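Local atomic coordinates of CBS domain protein/ACT domain protein (Thermotoga maritima, PDB entry 1VR9), a protein that is of unknown function but pairs two CBS domains with an ACT domain, a combination consistent with sensing a small ligand, and may bind magnesium. Residues M13-Q21 and F84-T92; N45-F56 and P104-L115. All blocks are in the same frame, centred on the assembly; numbering follows the deposited sequence.

Contact 1. Residues M13-Q21 and F84-T92; sequences MKVKKWVTQ and FVHEEDNIT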
loop_
_atom_site.group_PDB
_atom_site.type_symbol
_atom_site.label_atom_id
_atom_site.label_comp_id
_atom_site.label_asym_id
_atom_site.label_seq_id
_atom_site.Cartn_x
_atom_site.Cartn_y
_atom_site.Cartn_z
HETATM N N MSE A 13 0.504 -0.825 -20.787
HETATM C CA MSE A 13 1.821 -1.139 -20.163
HETATM C C MSE A 13 1.619 -2.056 -18.946
HETATM O O MSE A 13 0.486 -2.276 -18.503
HETATM C CB MSE A 13 2.544 0.171 -19.784
HETATM C CG MSE A 13 3.914 0.017 -19.124
HETATM SE SE MSE A 13 5.079 -1.312 -19.957
HETATM C CE MSE A 13 5.394 -0.444 -21.675
ATOM N N LYS A 14 2.718 -2.601 -18.436
ATOM C CA LYS A 14 2.710 -3.471 -17.268
ATOM C C LYS A 14 2.906 -2.698 -15.958
ATOM O O LYS A 14 3.540 -1.643 -15.927
ATOM C CB LYS A 14 3.810 -4.512 -17.400
ATOM C CG LYS A 14 3.814 -5.267 -18.734
ATOM C CD LYS A 14 2.504 -5.999 -18.997
ATOM C CE LYS A 14 2.342 -7.197 -18.073
ATOM N NZ LYS A 14 1.363 -8.190 -18.606
ATOM N N VAL A 15 2.349 -3.259 -14.886
ATOM C CA VAL A 15 2.515 -2.763 -13.509
ATOM C C VAL A 15 3.990 -2.601 -13.126
ATOM O O VAL A 15 4.377 -1.582 -12.562
ATOM C CB VAL A 15 1.821 -3.741 -12.518
ATOM C CG1 VAL A 15 2.285 -3.539 -11.046
ATOM C CG2 VAL A 15 0.300 -3.617 -12.642
ATOM N N LYS A 16 4.807 -3.601 -13.449
ATOM C CA LYS A 16 6.220 -3.587 -13.064
ATOM C C LYS A 16 6.939 -2.301 -13.471
ATOM O O LYS A 16 7.845 -1.851 -12.779
ATOM C CB LYS A 16 6.959 -4.809 -13.635
ATOM C CG LYS A 16 8.241 -5.136 -12.893
ATOM C CD LYS A 16 8.698 -6.557 -13.186
ATOM C CE LYS A 16 9.974 -6.910 -12.432
ATOM N NZ LYS A 16 10.547 -8.188 -12.900
ATOM N N LYS A 17 6.529 -1.701 -14.583
ATOM C CA LYS A 17 7.156 -0.474 -15.063
ATOM C C LYS A 17 6.953 0.703 -14.103
ATOM O O LYS A 17 7.785 1.611 -14.052
ATOM C CB LYS A 17 6.631 -0.102 -16.459
ATOM C CG LYS A 17 7.392 1.041 -17.134
ATOM C CD LYS A 17 6.781 2.413 -16.844
ATOM C CE LYS A 17 7.827 3.522 -16.905
ATOM N NZ LYS A 17 7.474 4.688 -16.036
ATOM N N TRP A 18 5.861 0.673 -13.337
ATOM C CA TRP A 18 5.429 1.825 -12.541
ATOM C C TRP A 18 5.622 1.624 -11.021
ATOM O O TRP A 18 5.254 2.481 -10.219
ATOM C CB TRP A 18 3.962 2.140 -12.875
ATOM C CG TRP A 18 3.745 2.439 -14.343
ATOM C CD1 TRP A 18 3.388 1.545 -15.315
ATOM C CD2 TRP A 18 3.911 3.698 -15.001
ATOM N NE1 TRP A 18 3.315 2.172 -16.528
ATOM C CE2 TRP A 18 3.640 3.493 -16.369
ATOM C CE3 TRP A 18 4.286 4.979 -14.571
ATOM C CZ2 TRP A 18 3.703 4.527 -17.311
ATOM C CZ3 TRP A 18 4.357 6.002 -15.497
ATOM C CH2 TRP A 18 4.076 5.769 -16.867
ATOM N N VAL A 19 6.199 0.499 -10.623
ATOM C CA VAL A 19 6.417 0.219 -9.200
ATOM C C VAL A 19 7.459 1.138 -8.573
ATOM O O VAL A 19 8.513 1.388 -9.164
ATOM C CB VAL A 19 6.854 -1.240 -8.974
ATOM C CG1 VAL A 19 7.277 -1.473 -7.540
ATOM C CG2 VAL A 19 5.732 -2.168 -9.350
ATOM N N THR A 20 7.173 1.581 -7.353
ATOM C CA THR A 20 8.107 2.364 -6.550
ATOM C C THR A 20 8.439 1.631 -5.253
ATOM O O THR A 20 7.617 0.840 -4.747
ATOM C CB THR A 20 7.545 3.776 -6.214
ATOM O OG1 THR A 20 8.569 4.575 -5.591
ATOM C CG2 THR A 20 6.292 3.735 -5.312
ATOM N N GLN A 21 9.627 1.910 -4.714
ATOM C CA GLN A 21 9.976 1.491 -3.344
ATOM C C GLN A 21 9.806 2.641 -2.347
ATOM O O GLN A 21 9.971 2.462 -1.136
ATOM C CB GLN A 21 11.404 0.926 -3.303
ATOM C CG GLN A 21 11.642 -0.214 -4.275
ATOM C CD GLN A 21 10.715 -1.398 -4.062
ATOM O OE1 GLN A 21 10.413 -1.762 -2.938
ATOM N NE2 GLN A 21 10.280 -2.008 -5.147
ATOM N N PHE A 84 -4.447 -5.485 -3.685
ATOM C CA PHE A 84 -3.122 -5.667 -4.251
ATOM C C PHE A 84 -3.245 -5.980 -5.743
ATOM O O PHE A 84 -4.303 -6.384 -6.215
ATOM C CB PHE A 84 -2.379 -6.839 -3.557
ATOM C CG PHE A 84 -3.029 -8.186 -3.769
ATOM C CD1 PHE A 84 -2.784 -8.923 -4.912
ATOM C CD2 PHE A 84 -3.924 -8.692 -2.837
ATOM C CE1 PHE A 84 -3.406 -10.144 -5.120
ATOM C CE2 PHE A 84 -4.535 -9.891 -3.021
ATOM C CZ PHE A 84 -4.287 -10.635 -4.163
ATOM N N VAL A 85 -2.138 -5.819 -6.455
ATOM C CA VAL A 85 -1.988 -6.381 -7.804
ATOM C C VAL A 85 -0.655 -7.140 -7.889
ATOM O O VAL A 85 0.188 -6.968 -7.034
ATOM C CB VAL A 85 -2.067 -5.302 -8.904
ATOM C CG1 VAL A 85 -3.450 -4.732 -8.945
ATOM C CG2 VAL A 85 -1.018 -4.201 -8.722
ATOM N N HIS A 86 -0.490 -7.971 -8.916
ATOM C CA HIS A 86 0.752 -8.734 -9.104
ATOM C C HIS A 86 1.731 -7.971 -10.002
ATOM O O HIS A 86 1.330 -7.168 -10.825
ATOM C CB HIS A 86 0.454 -10.119 -9.703
ATOM C CG HIS A 86 -0.049 -11.112 -8.705
ATOM N ND1 HIS A 86 -1.384 -11.235 -8.374
ATOM C CD2 HIS A 86 0.609 -12.036 -7.963
ATOM C CE1 HIS A 86 -1.524 -12.200 -7.481
ATOM N NE2 HIS A 86 -0.331 -12.699 -7.213
ATOM N N GLU A 87 3.023 -8.246 -9.849
ATOM C CA GLU A 87 4.050 -7.604 -10.681
ATOM C C GLU A 87 3.777 -7.691 -12.182
ATOM O O GLU A 87 4.074 -6.758 -12.935
ATOM C CB GLU A 87 5.403 -8.264 -10.455
ATOM C CG GLU A 87 6.067 -7.939 -9.135
ATOM C CD GLU A 87 7.498 -8.466 -9.083
ATOM O OE1 GLU A 87 7.717 -9.697 -9.220
ATOM O OE2 GLU A 87 8.414 -7.641 -8.900
ATOM N N GLU A 88 3.274 -8.838 -12.622
ATOM C CA GLU A 88 3.129 -9.107 -14.057
ATOM C C GLU A 88 1.747 -8.741 -14.626
ATOM O O GLU A 88 1.448 -9.024 -15.798
ATOM C CB GLU A 88 3.450 -10.574 -14.320
ATOM C CG GLU A 88 4.882 -10.963 -13.950
ATOM C CD GLU A 88 5.928 -10.376 -14.889
ATOM O OE1 GLU A 88 5.575 -9.942 -16.008
ATOM O OE2 GLU A 88 7.115 -10.347 -14.503
ATOM N N ASP A 89 0.905 -8.127 -13.803
ATOM C CA ASP A 89 -0.379 -7.605 -14.283
ATOM C C ASP A 89 -0.193 -6.391 -15.197
ATOM O O ASP A 89 0.855 -5.731 -15.215
ATOM C CB ASP A 89 -1.307 -7.210 -13.120
ATOM C CG ASP A 89 -1.823 -8.409 -12.340
ATOM O OD1 ASP A 89 -1.755 -9.550 -12.866
ATOM O OD2 ASP A 89 -2.283 -8.206 -11.191
ATOM N N ASN A 90 -1.242 -6.112 -15.952
ATOM C CA ASN A 90 -1.305 -4.917 -16.770
ATOM C C ASN A 90 -1.704 -3.744 -15.902
ATOM O O ASN A 90 -2.538 -3.878 -14.994
ATOM C CB ASN A 90 -2.327 -5.101 -17.890
ATOM C CG ASN A 90 -1.943 -6.196 -18.854
ATOM O OD1 ASN A 90 -0.801 -6.264 -19.319
ATOM N ND2 ASN A 90 -2.902 -7.069 -19.169
ATOM N N ILE A 91 -1.132 -2.576 -16.183
ATOM C CA ILE A 91 -1.466 -1.383 -15.420
ATOM C C ILE A 91 -2.977 -1.074 -15.512
ATOM O O ILE A 91 -3.570 -0.577 -14.562
ATOM C CB ILE A 91 -0.551 -0.180 -15.834
ATOM C CG1 ILE A 91 -0.550 0.907 -14.758
ATOM C CG2 ILE A 91 -0.954 0.349 -17.201
ATOM C CD1 ILE A 91 0.002 0.478 -13.408
ATOM N N THR A 92 -3.612 -1.428 -16.633
ATOM C CA THR A 92 -5.069 -1.368 -16.766
ATOM C C THR A 92 -5.830 -2.161 -15.689
ATOM O O THR A 92 -6.944 -1.799 -15.327
ATOM C CB THR A 92 -5.544 -1.828 -18.172
ATOM O OG1 THR A 92 -5.021 -3.131 -18.459
ATOM C CG2 THR A 92 -5.075 -0.856 -19.237
#
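V15 meets V85 and I91 at the apolar centre of this contact, its two methyls dividing the work. With CG1 anti to the backbone N (chi1 163°), that branch reaches V85 CG2 at 4.1 Å, while CG2 lies 4.2 Å from I91 CD1. The I91 side chain also crosses W18 at about a right angle, its CG1 4.0 Å from W18 CD1; the indole NE1 of W18 is buried without a polar partner. Around this centre the backbones join through a single bridge at K14 and N90. I91 N donates to M13 O at 2.8 Å, and V15 N gives D89 O a nearly straight bond of 2.9 Å (174°). Farther out, K14 bends at chi2 and chi3, which brings its ammonium to the end of the turn H86-D89, where NZ bonds N90 OD1 (3.0 Å, from above the amide plane) and, weakly, E88 O. Inside that turn, H86 N donates to D89 OD2. The N-terminal segment of the first CBS domain thus packs on the second: V15 and V19 touch V108 of strand 105-109, V85 also packs against helix 91-100, and W18 and I91 rest against helix 121-130.

Contact 2. Residues N45-F56 and P104-L115; sequences NECIVKDREGHF and PYLPVVDEEMRL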
loop_
_atom_site.group_PDB
_atom_site.type_symbol
_atom_site.label_atom_id
_atom_site.label_comp_id
_atom_site.label_asym_id
_atom_site.label_seq_id
_atom_site.Cartn_x
_atom_site.Cartn_y
_atom_site.Cartn_z
ATOM N N ASN A 45 -2.092 9.158 4.659
ATOM C CA ASN A 45 -3.000 8.567 5.646
ATOM C C ASN A 45 -3.182 7.045 5.427
ATOM O O ASN A 45 -4.198 6.472 5.847
ATOM C CB ASN A 45 -4.360 9.241 5.625
ATOM C CG ASN A 45 -5.009 9.207 4.261
ATOM O OD1 ASN A 45 -4.448 8.663 3.305
ATOM N ND2 ASN A 45 -6.197 9.808 4.159
ATOM N N GLU A 46 -2.215 6.443 4.752
ATOM C CA GLU A 46 -2.171 4.988 4.509
ATOM C C GLU A 46 -0.762 4.472 4.821
ATOM O O GLU A 46 0.230 5.158 4.554
ATOM C CB GLU A 46 -2.458 4.699 3.034
ATOM C CG GLU A 46 -2.345 3.211 2.667
ATOM C CD GLU A 46 -2.279 2.941 1.172
ATOM O OE1 GLU A 46 -2.314 3.901 0.418
ATOM O OE2 GLU A 46 -2.245 1.763 0.768
ATOM N N CYS A 47 -0.671 3.241 5.356
ATOM C CA CYS A 47 0.587 2.552 5.550
ATOM C C CYS A 47 0.367 1.129 5.069
ATOM O O CYS A 47 -0.636 0.518 5.447
ATOM C CB CYS A 47 0.956 2.539 7.029
ATOM S SG CYS A 47 2.686 2.226 7.309
ATOM N N ILE A 48 1.258 0.627 4.233
ATOM C CA ILE A 48 1.182 -0.764 3.772
ATOM C C ILE A 48 1.837 -1.655 4.837
ATOM O O ILE A 48 2.872 -1.296 5.407
ATOM C CB ILE A 48 1.840 -0.935 2.363
ATOM C CG1 ILE A 48 0.986 -0.195 1.308
ATOM C CG2 ILE A 48 2.005 -2.391 2.000
ATOM C CD1 ILE A 48 1.569 -0.179 -0.106
ATOM N N VAL A 49 1.268 -2.820 5.086
ATOM C CA VAL A 49 1.794 -3.694 6.146
ATOM C C VAL A 49 2.282 -5.027 5.586
ATOM O O VAL A 49 1.628 -5.634 4.740
ATOM C CB VAL A 49 0.704 -3.965 7.229
ATOM C CG1 VAL A 49 1.251 -4.841 8.317
ATOM C CG2 VAL A 49 0.144 -2.658 7.825
ATOM N N LYS A 50 3.428 -5.489 6.075
ATOM C CA LYS A 50 3.899 -6.832 5.730
ATOM C C LYS A 50 4.119 -7.641 7.009
ATOM O O LYS A 50 4.162 -7.098 8.112
ATOM C CB LYS A 50 5.150 -6.776 4.856
ATOM C CG LYS A 50 6.345 -6.239 5.545
ATOM C CD LYS A 50 7.542 -6.127 4.644
ATOM C CE LYS A 50 8.630 -5.372 5.360
ATOM N NZ LYS A 50 9.929 -5.352 4.633
ATOM N N ASP A 51 4.241 -8.950 6.865
ATOM C CA ASP A 51 4.522 -9.796 8.007
ATOM C C ASP A 51 6.038 -9.998 8.100
ATOM O O ASP A 51 6.780 -9.370 7.352
ATOM C CB ASP A 51 3.751 -11.102 7.887
ATOM C CG ASP A 51 4.259 -11.999 6.777
ATOM O OD1 ASP A 51 5.386 -11.794 6.267
ATOM O OD2 ASP A 51 3.526 -12.956 6.436
ATOM N N ARG A 52 6.495 -10.859 9.003
ATOM C CA ARG A 52 7.956 -10.998 9.235
ATOM C C ARG A 52 8.714 -11.685 8.107
ATOM O O ARG A 52 9.950 -11.583 8.048
ATOM C CB ARG A 52 8.239 -11.697 10.582
ATOM C CG ARG A 52 7.749 -10.825 11.724
ATOM C CD ARG A 52 8.127 -11.296 13.089
ATOM N NE ARG A 52 7.557 -12.600 13.401
ATOM C CZ ARG A 52 7.349 -13.058 14.631
ATOM N NH1 ARG A 52 7.664 -12.321 15.692
ATOM N NH2 ARG A 52 6.831 -14.263 14.799
ATOM N N GLU A 53 8.002 -12.438 7.276
ATOM C CA GLU A 53 8.560 -13.073 6.068
ATOM C C GLU A 53 8.470 -12.187 4.810
ATOM O O GLU A 53 8.904 -12.591 3.731
ATOM C CB GLU A 53 7.840 -14.387 5.806
ATOM C CG GLU A 53 8.117 -15.416 6.855
ATOM C CD GLU A 53 9.565 -15.830 6.857
ATOM O OE1 GLU A 53 10.017 -16.348 5.813
ATOM O OE2 GLU A 53 10.247 -15.650 7.890
ATOM N N GLY A 54 7.879 -11.007 4.936
ATOM C CA GLY A 54 7.819 -10.058 3.825
ATOM C C GLY A 54 6.557 -10.162 2.990
ATOM O O GLY A 54 6.446 -9.469 1.960
ATOM N N HIS A 55 5.603 -10.982 3.436
ATOM C CA HIS A 55 4.325 -11.144 2.739
ATOM C C HIS A 55 3.431 -9.952 2.989
ATOM O O HIS A 55 3.460 -9.343 4.047
ATOM C CB HIS A 55 3.544 -12.380 3.181
ATOM C CG HIS A 55 4.209 -13.681 2.856
ATOM N ND1 HIS A 55 4.517 -14.626 3.810
ATOM C CD2 HIS A 55 4.593 -14.205 1.671
ATOM C CE1 HIS A 55 5.077 -15.670 3.227
ATOM N NE2 HIS A 55 5.140 -15.435 1.928
ATOM N N PHE A 56 2.599 -9.652 2.010
ATOM C CA PHE A 56 1.617 -8.581 2.156
ATOM C C PHE A 56 0.466 -8.965 3.084
ATOM O O PHE A 56 -0.117 -10.051 2.934
ATOM C CB PHE A 56 1.073 -8.201 0.788
ATOM C CG PHE A 56 -0.121 -7.313 0.857
ATOM C CD1 PHE A 56 -0.014 -5.996 1.302
ATOM C CD2 PHE A 56 -1.365 -7.792 0.466
ATOM C CE1 PHE A 56 -1.118 -5.191 1.365
ATOM C CE2 PHE A 56 -2.466 -6.975 0.518
ATOM C CZ PHE A 56 -2.354 -5.699 0.964
ATOM N N PRO A 104 -3.814 6.000 -1.746
ATOM C CA PRO A 104 -2.658 6.595 -2.447
ATOM C C PRO A 104 -1.588 5.638 -2.944
ATOM O O PRO A 104 -0.806 6.030 -3.821
ATOM C CB PRO A 104 -2.057 7.522 -1.400
ATOM C CG PRO A 104 -2.531 7.055 -0.127
ATOM C CD PRO A 104 -3.879 6.458 -0.347
ATOM N N TYR A 105 -1.512 4.445 -2.351
ATOM C CA TYR A 105 -0.555 3.429 -2.727
ATOM C C TYR A 105 -1.198 2.053 -2.824
ATOM O O TYR A 105 -1.865 1.591 -1.879
ATOM C CB TYR A 105 0.609 3.375 -1.736
ATOM C CG TYR A 105 1.346 4.667 -1.596
ATOM C CD1 TYR A 105 2.421 4.955 -2.416
ATOM C CD2 TYR A 105 1.006 5.591 -0.611
ATOM C CE1 TYR A 105 3.134 6.143 -2.284
ATOM C CE2 TYR A 105 1.705 6.781 -0.478
ATOM C CZ TYR A 105 2.769 7.048 -1.304
ATOM O OH TYR A 105 3.463 8.244 -1.157
ATOM N N LEU A 106 -1.032 1.431 -3.985
ATOM C CA LEU A 106 -1.543 0.097 -4.276
ATOM C C LEU A 106 -0.404 -0.940 -4.100
ATOM O O LEU A 106 0.643 -0.872 -4.776
ATOM C CB LEU A 106 -2.120 0.047 -5.695
ATOM C CG LEU A 106 -2.492 -1.316 -6.264
ATOM C CD1 LEU A 106 -3.592 -1.977 -5.470
ATOM C CD2 LEU A 106 -2.914 -1.184 -7.708
ATOM N N PRO A 107 -0.566 -1.865 -3.143
ATOM C CA PRO A 107 0.442 -2.901 -2.963
ATOM C C PRO A 107 0.656 -3.772 -4.202
ATOM O O PRO A 107 -0.307 -4.094 -4.903
ATOM C CB PRO A 107 -0.121 -3.730 -1.788
ATOM C CG PRO A 107 -0.956 -2.816 -1.060
ATOM C CD PRO A 107 -1.615 -1.970 -2.117
ATOM N N VAL A 108 1.919 -4.095 -4.470
ATOM C CA VAL A 108 2.330 -4.995 -5.553
ATOM C C VAL A 108 3.008 -6.219 -4.963
ATOM O O VAL A 108 3.895 -6.102 -4.119
ATOM C CB VAL A 108 3.291 -4.285 -6.550
ATOM C CG1 VAL A 108 3.763 -5.234 -7.634
ATOM C CG2 VAL A 108 2.593 -3.051 -7.142
ATOM N N VAL A 109 2.596 -7.389 -5.417
ATOM C CA VAL A 109 3.093 -8.638 -4.842
ATOM C C VAL A 109 3.580 -9.598 -5.932
ATOM O O VAL A 109 3.251 -9.441 -7.115
ATOM C CB VAL A 109 2.021 -9.339 -3.953
ATOM C CG1 VAL A 109 1.572 -8.442 -2.803
ATOM C CG2 VAL A 109 0.841 -9.765 -4.783
ATOM N N ASP A 110 4.374 -10.586 -5.522
ATOM C CA ASP A 110 4.787 -11.673 -6.416
ATOM C C ASP A 110 3.827 -12.843 -6.244
ATOM O O ASP A 110 2.817 -12.728 -5.558
ATOM C CB ASP A 110 6.267 -12.066 -6.194
ATOM C CG ASP A 110 6.517 -12.776 -4.870
ATOM O OD1 ASP A 110 5.557 -13.195 -4.193
ATOM O OD2 ASP A 110 7.709 -12.951 -4.512
ATOM N N GLU A 111 4.144 -13.973 -6.863
ATOM C CA GLU A 111 3.241 -15.123 -6.857
ATOM C C GLU A 111 3.089 -15.827 -5.506
ATOM O O GLU A 111 2.140 -16.592 -5.317
ATOM C CB GLU A 111 3.675 -16.123 -7.918
ATOM C CG GLU A 111 3.535 -15.582 -9.320
ATOM C CD GLU A 111 3.893 -16.597 -10.384
ATOM O OE1 GLU A 111 4.075 -17.795 -10.056
ATOM O OE2 GLU A 111 3.988 -16.190 -11.563
ATOM N N GLU A 112 4.014 -15.589 -4.580
ATOM C CA GLU A 112 3.882 -16.093 -3.214
ATOM C C GLU A 112 3.341 -15.050 -2.245
ATOM O O GLU A 112 3.462 -15.212 -1.042
ATOM C CB GLU A 112 5.227 -16.629 -2.706
ATOM C CG GLU A 112 5.639 -17.922 -3.349
ATOM C CD GLU A 112 6.040 -17.749 -4.794
ATOM O OE1 GLU A 112 6.816 -16.811 -5.079
ATOM O OE2 GLU A 112 5.585 -18.549 -5.638
HETATM N N MSE A 113 2.726 -13.981 -2.769
HETATM C CA MSE A 113 2.224 -12.879 -1.958
HETATM C C MSE A 113 3.284 -12.072 -1.194
HETATM O O MSE A 113 2.939 -11.378 -0.243
HETATM C CB MSE A 113 1.115 -13.333 -0.988
HETATM C CG MSE A 113 -0.145 -13.928 -1.645
HETATM SE SE MSE A 113 -0.914 -13.032 -3.253
HETATM C CE MSE A 113 -0.168 -14.277 -4.568
ATOM N N ARG A 114 4.544 -12.124 -1.623
ATOM C CA ARG A 114 5.578 -11.279 -1.026
ATOM C C ARG A 114 5.424 -9.863 -1.569
ATOM O O ARG A 114 5.263 -9.679 -2.768
ATOM C CB ARG A 114 6.979 -11.810 -1.309
ATOM C CG ARG A 114 7.206 -13.246 -0.832
ATOM C CD ARG A 114 8.075 -13.328 0.454
ATOM N NE ARG A 114 7.902 -14.571 1.213
ATOM C CZ ARG A 114 8.357 -15.769 0.844
ATOM N NH1 ARG A 114 9.029 -15.922 -0.292
ATOM N NH2 ARG A 114 8.138 -16.830 1.613
ATOM N N LEU A 115 5.484 -8.882 -0.680
ATOM C CA LEU A 115 5.430 -7.482 -1.062
ATOM C C LEU A 115 6.670 -7.074 -1.866
ATOM O O LEU A 115 7.804 -7.238 -1.404
ATOM C CB LEU A 115 5.320 -6.606 0.192
ATOM C CG LEU A 115 5.024 -5.127 -0.011
ATOM C CD1 LEU A 115 3.705 -4.936 -0.760
ATOM C CD2 LEU A 115 4.953 -4.451 1.338
HETATM O O HOH W 1 8.705 -8.105 1.081
#
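F56 lies with one ring face against P107, whose CB makes a CH-pi contact 4.0 Å from the ring centroid, 27° off the normal. F56 CG is anti to the backbone N (chi1 169°), which lays the ring over P107, while F56 CB meets V109 CG1 at 3.6 Å. Beside it, I48 splits its branches: CD1 approaches P107 CG obliquely at 3.8 Å, and CG2 touches L115 CD2. Towards P104, E46, its chain extended beyond CG, takes Y105 N at OE1 on the syn side, 2.9 Å away; E46 OE2 sits 2.7 Å from Y105 O. At the turns, H55 and R114 cross obliquely, imidazole and guanidinium planes 26° apart. ND1 of H55 donates in the ring plane to the syn lone pair of D51 OD2 (3.3 Å), which helps to hold the ring's rotation. Replacing H55 with an alanine would probably leave D51 OD2 without this donor and the R114 guanidinium freer to turn. F56 N to M113 O and L115 N to G54 O bridge the backbones, and a water links G54 O to L115 O. The nearly parallel strands 46-50 and 105-109, each central in a three-stranded sheet, bring the two CBS domains together sheet face to sheet face, as in CBS pairs.

In the fold
Two levels of one architecture meet here: contact 2 joins the sheets of the two CBS domains face to face, as in other CBS pairs, while contact 1 fastens the N-terminal segment onto the second domain. Their centres lie about 13 Å apart, contact 2 about 6 Å from the centre of the chain and contact 1 about 13 Å. Strand 85-86 connects them by pairing with 105-109, where V85 N is 3.0 Å from P107 O and V85 O is 2.9 Å from V109 N, both probable hydrogen bonds. H86 also packs near D110. The two contacts alternate along the sequence, each joining a segment of the first CBS repeat to one of the second.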